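Long-range contacts in imelysin (PDB 3OYV), which probably takes part in bacterial iron uptake as a member of the imelysin-like protein family: residues S115-W119 with E348-N354; W275-R279 with F344-E348. All blocks are in the same frame, centred on the assembly; numbering follows the deposited sequence.

Contact 1: residues S115-W119 with E348-N354; sequences SWYSW and EFLLYKN
Both donors of Ser118 converge on one carboxylate oxygen of Glu348: OE2 lies 2.7 Å from Ser118 OG and 3.2 Å from Ser118 N. They reach it from opposite faces of the carboxylate plane, both on its anti side, and the hydrogen bond from the backbone N is clearly bent, with an N-H...O angle of 137°. With its OG set between the backbone N and the carbonyl carbon (chi1 55°), Ser118 can bring hydroxyl and backbone N-H to the same oxygen. Its CB meanwhile sits squarely over the face of Tyr352, 3.4 Å from the ring centroid, a CH-pi contact. The other oxygen, Glu348 OE1, receives a 2.8 Å hydrogen bond from a water that Ser115 N also holds, though weakly.

Glu348 is the acid, and His345 the histidine, of the GxHxxE signature of the imelysin family; the two Ser118 bonds therefore tie the loop after helix 106-111 directly to that motif. With an alanine in place of Glu348, Ser118 N and OG would probably both lose their acceptor, and His345, which also bonds this carboxylate, would be freer to turn.

Beside the carboxylate, Tyr117 CE2 packs 3.6 Å from Phe349 CB, while the edge of the Phe349 ring addresses the Tyr117 face in an edge-to-face pair (planes at 82°). Where the chain leaves the helix at Tyr352, it runs on to Asn354, whose OD1 meets the Trp116 edge 3.5 Å from CZ3 and whose O lies over one face of Trp119. Farther out, Gln309 holds Tyr117 OH, Asp124 takes Ser115 OG, and Arg183 makes a cation-pi contact with Trp116.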
loop_
_atom_site.group_PDB
_atom_site.type_symbol
_atom_site.label_atom_id
_atom_site.label_comp_id
_atom_site.label_asym_id
_atom_site.label_seq_id
_atom_site.Cartn_x
_atom_site.Cartn_y
_atom_site.Cartn_z
ATOM N N SER A 115 6.521 -6.200 -5.622
ATOM C CA SER A 115 5.585 -7.321 -5.441
ATOM C C SER A 115 5.800 -8.467 -6.451
ATOM O O SER A 115 4.936 -9.340 -6.617
ATOM C CB SER A 115 4.120 -6.898 -5.397
ATOM O OG SER A 115 3.838 -6.130 -4.248
ATOM N N TRP A 116 6.981 -8.553 -7.081
ATOM C CA TRP A 116 7.209 -9.655 -7.997
ATOM C C TRP A 116 7.390 -10.996 -7.306
ATOM O O TRP A 116 7.132 -12.023 -7.906
ATOM C CB TRP A 116 8.393 -9.382 -8.916
ATOM C CG TRP A 116 9.796 -9.678 -8.374
ATOM C CD1 TRP A 116 10.649 -8.795 -7.781
ATOM C CD2 TRP A 116 10.487 -10.937 -8.391
ATOM N NE1 TRP A 116 11.831 -9.411 -7.445
ATOM C CE2 TRP A 116 11.764 -10.717 -7.830
ATOM C CE3 TRP A 116 10.167 -12.208 -8.862
ATOM C CZ2 TRP A 116 12.703 -11.748 -7.677
ATOM C CZ3 TRP A 116 11.112 -13.226 -8.745
ATOM C CH2 TRP A 116 12.363 -12.979 -8.165
ATOM N N TYR A 117 7.847 -11.008 -6.042
ATOM C CA TYR A 117 8.164 -12.273 -5.433
ATOM C C TYR A 117 6.939 -13.167 -5.436
ATOM O O TYR A 117 7.046 -14.383 -5.569
ATOM C CB TYR A 117 8.622 -12.144 -3.993
ATOM C CG TYR A 117 9.770 -11.238 -3.674
ATOM C CD1 TYR A 117 10.914 -11.182 -4.462
ATOM C CD2 TYR A 117 9.732 -10.432 -2.564
ATOM C CE1 TYR A 117 11.966 -10.367 -4.110
ATOM C CE2 TYR A 117 10.793 -9.635 -2.185
ATOM C CZ TYR A 117 11.910 -9.589 -2.978
ATOM O OH TYR A 117 12.945 -8.761 -2.594
ATOM N N SER A 118 5.765 -12.546 -5.271
ATOM C CA SER A 118 4.489 -13.246 -5.206
ATOM C C SER A 118 3.698 -13.153 -6.523
ATOM O O SER A 118 2.525 -13.521 -6.585
ATOM C CB SER A 118 3.663 -12.670 -4.048
ATOM O OG SER A 118 3.531 -11.296 -4.188
ATOM N N TRP A 119 4.329 -12.607 -7.566
ATOM C CA TRP A 119 3.671 -12.319 -8.868
ATOM C C TRP A 119 2.397 -11.496 -8.667
ATOM O O TRP A 119 1.364 -11.700 -9.316
ATOM C CB TRP A 119 3.378 -13.605 -9.639
ATOM C CG TRP A 119 4.545 -14.245 -10.306
ATOM C CD1 TRP A 119 5.855 -14.017 -10.071
ATOM C CD2 TRP A 119 4.488 -15.237 -11.325
ATOM N NE1 TRP A 119 6.627 -14.800 -10.874
ATOM C CE2 TRP A 119 5.810 -15.553 -11.668
ATOM C CE3 TRP A 119 3.435 -15.867 -12.013
ATOM C CZ2 TRP A 119 6.125 -16.514 -12.658
ATOM C CZ3 TRP A 119 3.751 -16.804 -13.023
ATOM C CH2 TRP A 119 5.086 -17.109 -13.329
ATOM N N GLU A 348 7.211 -10.809 2.429
ATOM C CA GLU A 348 6.968 -11.417 1.126
ATOM C C GLU A 348 8.162 -12.280 0.663
ATOM O O GLU A 348 7.994 -13.414 0.194
ATOM C CB GLU A 348 6.665 -10.306 0.091
ATOM C CG GLU A 348 6.127 -10.784 -1.249
ATOM C CD GLU A 348 6.206 -9.693 -2.318
ATOM O OE1 GLU A 348 6.785 -8.629 -2.055
ATOM O OE2 GLU A 348 5.728 -9.962 -3.437
ATOM N N PHE A 349 9.362 -11.711 0.795
ATOM C CA PHE A 349 10.605 -12.436 0.429
ATOM C C PHE A 349 10.726 -13.760 1.187
ATOM O O PHE A 349 11.159 -14.764 0.641
ATOM C CB PHE A 349 11.782 -11.519 0.765
ATOM C CG PHE A 349 13.155 -12.099 0.498
ATOM C CD1 PHE A 349 13.767 -12.937 1.399
ATOM C CD2 PHE A 349 13.890 -11.681 -0.589
ATOM C CE1 PHE A 349 15.029 -13.432 1.140
ATOM C CE2 PHE A 349 15.169 -12.161 -0.820
ATOM C CZ PHE A 349 15.715 -13.045 0.032
ATOM N N LEU A 350 10.353 -13.716 2.456
ATOM C CA LEU A 350 10.445 -14.856 3.374
ATOM C C LEU A 350 9.383 -15.915 3.149
ATOM O O LEU A 350 9.561 -17.060 3.575
ATOM C CB LEU A 350 10.434 -14.342 4.825
ATOM C CG LEU A 350 11.641 -13.487 5.274
ATOM C CD1 LEU A 350 11.359 -12.814 6.640
ATOM C CD2 LEU A 350 12.961 -14.301 5.272
ATOM N N LEU A 351 8.295 -15.547 2.454
ATOM C CA LEU A 351 7.165 -16.428 2.236
ATOM C C LEU A 351 7.044 -16.999 0.820
ATOM O O LEU A 351 6.428 -18.045 0.637
ATOM C CB LEU A 351 5.848 -15.725 2.601
ATOM C CG LEU A 351 5.635 -15.431 4.074
ATOM C CD1 LEU A 351 4.343 -14.622 4.252
ATOM C CD2 LEU A 351 5.601 -16.742 4.893
ATOM N N TYR A 352 7.563 -16.266 -0.168
ATOM C CA TYR A 352 7.385 -16.573 -1.572
ATOM C C TYR A 352 8.702 -16.715 -2.318
ATOM O O TYR A 352 9.698 -16.071 -1.952
ATOM C CB TYR A 352 6.642 -15.439 -2.249
ATOM C CG TYR A 352 5.188 -15.270 -1.911
ATOM C CD1 TYR A 352 4.209 -15.908 -2.640
ATOM C CD2 TYR A 352 4.791 -14.384 -0.903
ATOM C CE1 TYR A 352 2.862 -15.677 -2.371
ATOM C CE2 TYR A 352 3.462 -14.178 -0.613
ATOM C CZ TYR A 352 2.501 -14.805 -1.366
ATOM O OH TYR A 352 1.186 -14.537 -1.075
ATOM N N LYS A 353 8.662 -17.509 -3.379
ATOM C CA LYS A 353 9.743 -17.499 -4.330
ATOM C C LYS A 353 9.170 -17.683 -5.728
ATOM O O LYS A 353 8.444 -18.644 -5.992
ATOM C CB LYS A 353 10.731 -18.588 -3.964
ATOM C CG LYS A 353 11.954 -18.575 -4.885
ATOM C CD LYS A 353 12.990 -19.567 -4.479
ATOM C CE LYS A 353 14.260 -19.385 -5.274
ATOM N NZ LYS A 353 15.213 -20.499 -4.999
ATOM N N ASN A 354 9.492 -16.752 -6.623
ATOM C CA ASN A 354 9.153 -16.903 -8.063
ATOM C C ASN A 354 7.653 -17.130 -8.300
ATOM O O ASN A 354 7.217 -17.957 -9.117
ATOM C CB ASN A 354 9.992 -18.028 -8.738
ATOM C CG ASN A 354 11.506 -17.780 -8.673
ATOM O OD1 ASN A 354 11.981 -16.635 -8.585
ATOM N ND2 ASN A 354 12.276 -18.877 -8.692
HETATM O O HOH W 1 8.370 -7.862 -4.219
#

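Contact 2: residues W275-R279 with F344-E348; sequences WITAR and FHTLE
The Trp275 indole carries the aliphatic part of Glu348 on one face, with CG 3.9 Å from the centroid of the six-membered ring, and Arg279 CG on the opposite face. At its edge, NE1 donates to Phe344 O at 2.9 Å (N-H...O 149°), the donor tilted from the carbonyl plane; Glu348 N reaches this same oxygen from the other face of that plane. The Phe344 ring turns its edge toward the face of the five-membered ring of Trp275 in an offset edge-to-face pair. One Phe344 face is covered by Arg279 CD, 3.8 Å from the ring centroid, and Ala278 CB stands at its edge. These groups lie between two nearly antiparallel helix segments (164°) whose axes approach to 11.4 Å.

Bends at chi2 and chi3 carry the Arg279 guanidinium past Phe344 until His345 CE1 lies over its face, 3.8 Å from NH2. His345 is fixed by a nearly straight bond in its ring plane, ND1 to Glu348 OE1 at 2.8 Å. Arg279 is itself anchored by salt bridges to Asp303 and Glu283. His345 NE2 and Arg279 NH2 both bond one oxygen of an unidentified ligand, probably from the crystallisation liquor; this at least suggests that the two side chains can hold an oxygen-bearing group here.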
loop_
_atom_site.group_PDB
_atom_site.type_symbol
_atom_site.label_atom_id
_atom_site.label_comp_id
_atom_site.label_asym_id
_atom_site.label_seq_id
_atom_site.Cartn_x
_atom_site.Cartn_y
_atom_site.Cartn_z
ATOM N N TRP A 275 -0.801 -13.019 3.929
ATOM C CA TRP A 275 -0.058 -11.871 3.382
ATOM C C TRP A 275 -0.908 -11.150 2.331
ATOM O O TRP A 275 -1.068 -9.927 2.391
ATOM C CB TRP A 275 1.304 -12.341 2.839
ATOM C CG TRP A 275 2.182 -11.210 2.398
ATOM C CD1 TRP A 275 3.035 -10.498 3.182
ATOM C CD2 TRP A 275 2.249 -10.600 1.083
ATOM N NE1 TRP A 275 3.668 -9.522 2.436
ATOM C CE2 TRP A 275 3.184 -9.558 1.153
ATOM C CE3 TRP A 275 1.673 -10.901 -0.160
ATOM C CZ2 TRP A 275 3.534 -8.791 0.042
ATOM C CZ3 TRP A 275 1.992 -10.104 -1.237
ATOM C CH2 TRP A 275 2.913 -9.086 -1.140
ATOM N N ILE A 276 -1.475 -11.895 1.380
ATOM C CA ILE A 276 -2.333 -11.264 0.379
ATOM C C ILE A 276 -3.503 -10.546 1.051
ATOM O O ILE A 276 -3.876 -9.431 0.668
ATOM C CB ILE A 276 -2.855 -12.286 -0.598
ATOM C CG1 ILE A 276 -1.692 -12.850 -1.431
ATOM C CG2 ILE A 276 -3.935 -11.676 -1.507
ATOM C CD1 ILE A 276 -1.108 -11.913 -2.520
ATOM N N THR A 277 -4.108 -11.210 2.018
ATOM C CA THR A 277 -5.284 -10.666 2.714
ATOM C C THR A 277 -4.934 -9.346 3.377
ATOM O O THR A 277 -5.697 -8.365 3.284
ATOM C CB THR A 277 -5.837 -11.700 3.709
ATOM O OG1 THR A 277 -6.290 -12.825 2.953
ATOM C CG2 THR A 277 -6.947 -11.119 4.593
ATOM N N ALA A 278 -3.796 -9.302 4.063
ATOM C CA ALA A 278 -3.353 -8.091 4.760
ATOM C C ALA A 278 -2.922 -6.989 3.760
ATOM O O ALA A 278 -3.109 -5.811 4.008
ATOM C CB ALA A 278 -2.214 -8.405 5.780
ATOM N N ARG A 279 -2.362 -7.401 2.634
ATOM C CA ARG A 279 -1.936 -6.449 1.613
ATOM C C ARG A 279 -3.084 -5.654 1.028
ATOM O O ARG A 279 -2.885 -4.522 0.622
ATOM C CB ARG A 279 -1.178 -7.158 0.507
ATOM C CG ARG A 279 0.271 -7.498 0.878
ATOM C CD ARG A 279 1.128 -6.261 1.050
ATOM N NE ARG A 279 1.241 -5.494 -0.181
ATOM C CZ ARG A 279 2.062 -4.473 -0.360
ATOM N NH1 ARG A 279 2.800 -4.019 0.636
ATOM N NH2 ARG A 279 2.151 -3.887 -1.545
ATOM N N PHE A 344 6.252 -5.207 4.625
ATOM C CA PHE A 344 5.525 -6.193 3.854
ATOM C C PHE A 344 6.399 -6.966 2.857
ATOM O O PHE A 344 6.205 -8.154 2.646
ATOM C CB PHE A 344 4.385 -5.543 3.093
ATOM C CG PHE A 344 3.127 -5.303 3.902
ATOM C CD1 PHE A 344 2.386 -6.391 4.334
ATOM C CD2 PHE A 344 2.661 -4.011 4.162
ATOM C CE1 PHE A 344 1.217 -6.204 4.987
ATOM C CE2 PHE A 344 1.462 -3.817 4.832
ATOM C CZ PHE A 344 0.752 -4.930 5.280
ATOM N N HIS A 345 7.318 -6.266 2.177
ATOM C CA HIS A 345 8.075 -6.924 1.149
ATOM C C HIS A 345 9.181 -7.840 1.689
ATOM O O HIS A 345 9.574 -8.777 1.029
ATOM C CB HIS A 345 8.581 -5.935 0.124
ATOM C CG HIS A 345 7.465 -5.266 -0.603
ATOM N ND1 HIS A 345 6.579 -5.962 -1.405
ATOM C CD2 HIS A 345 7.087 -3.974 -0.642
ATOM C CE1 HIS A 345 5.696 -5.110 -1.904
ATOM N NE2 HIS A 345 5.971 -3.903 -1.434
ATOM N N THR A 346 9.664 -7.568 2.886
ATOM C CA THR A 346 10.578 -8.505 3.554
ATOM C C THR A 346 9.837 -9.773 3.935
ATOM O O THR A 346 10.329 -10.867 3.706
ATOM C CB THR A 346 11.291 -7.867 4.769
ATOM O OG1 THR A 346 12.124 -6.814 4.295
ATOM C CG2 THR A 346 12.164 -8.914 5.445
ATOM N N LEU A 347 8.634 -9.637 4.494
ATOM C CA LEU A 347 7.849 -10.842 4.750
ATOM C C LEU A 347 7.522 -11.572 3.473
ATOM O O LEU A 347 7.563 -12.786 3.439
ATOM C CB LEU A 347 6.611 -10.479 5.523
ATOM C CG LEU A 347 5.895 -11.606 6.217
ATOM C CD1 LEU A 347 6.827 -12.535 6.998
ATOM C CD2 LEU A 347 4.814 -10.956 7.154
ATOM N N GLU A 348 7.211 -10.809 2.429
ATOM C CA GLU A 348 6.968 -11.417 1.126
ATOM C C GLU A 348 8.162 -12.280 0.663
ATOM O O GLU A 348 7.994 -13.414 0.194
ATOM C CB GLU A 348 6.665 -10.306 0.091
ATOM C CG GLU A 348 6.127 -10.784 -1.249
ATOM C CD GLU A 348 6.206 -9.693 -2.318
ATOM O OE1 GLU A 348 6.785 -8.629 -2.055
ATOM O OE2 GLU A 348 5.728 -9.962 -3.437
#

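How the contacts relate
The centres of the two contacts are about 9 Å apart, and both are built on helix 343-351, with Glu348 common to them. Along the chain the order is 115-119, 275-279, 344-348 and 348-354, so contact 2 falls within the span that contact 1 bridges. Contact 1 brings a loop from the N-terminal half against the end of this helix and the strand after it, whereas contact 2 lays helix 265-283 along its first turn. They also touch directly: Ser115 OG lies 3.2 Å from His345 CE1, and Ser118 OG 3.5 Å from Trp275 CZ3. Distant parts of a mainly helical chain thus meet around the family's His-Glu signature, consistent with a functional site there.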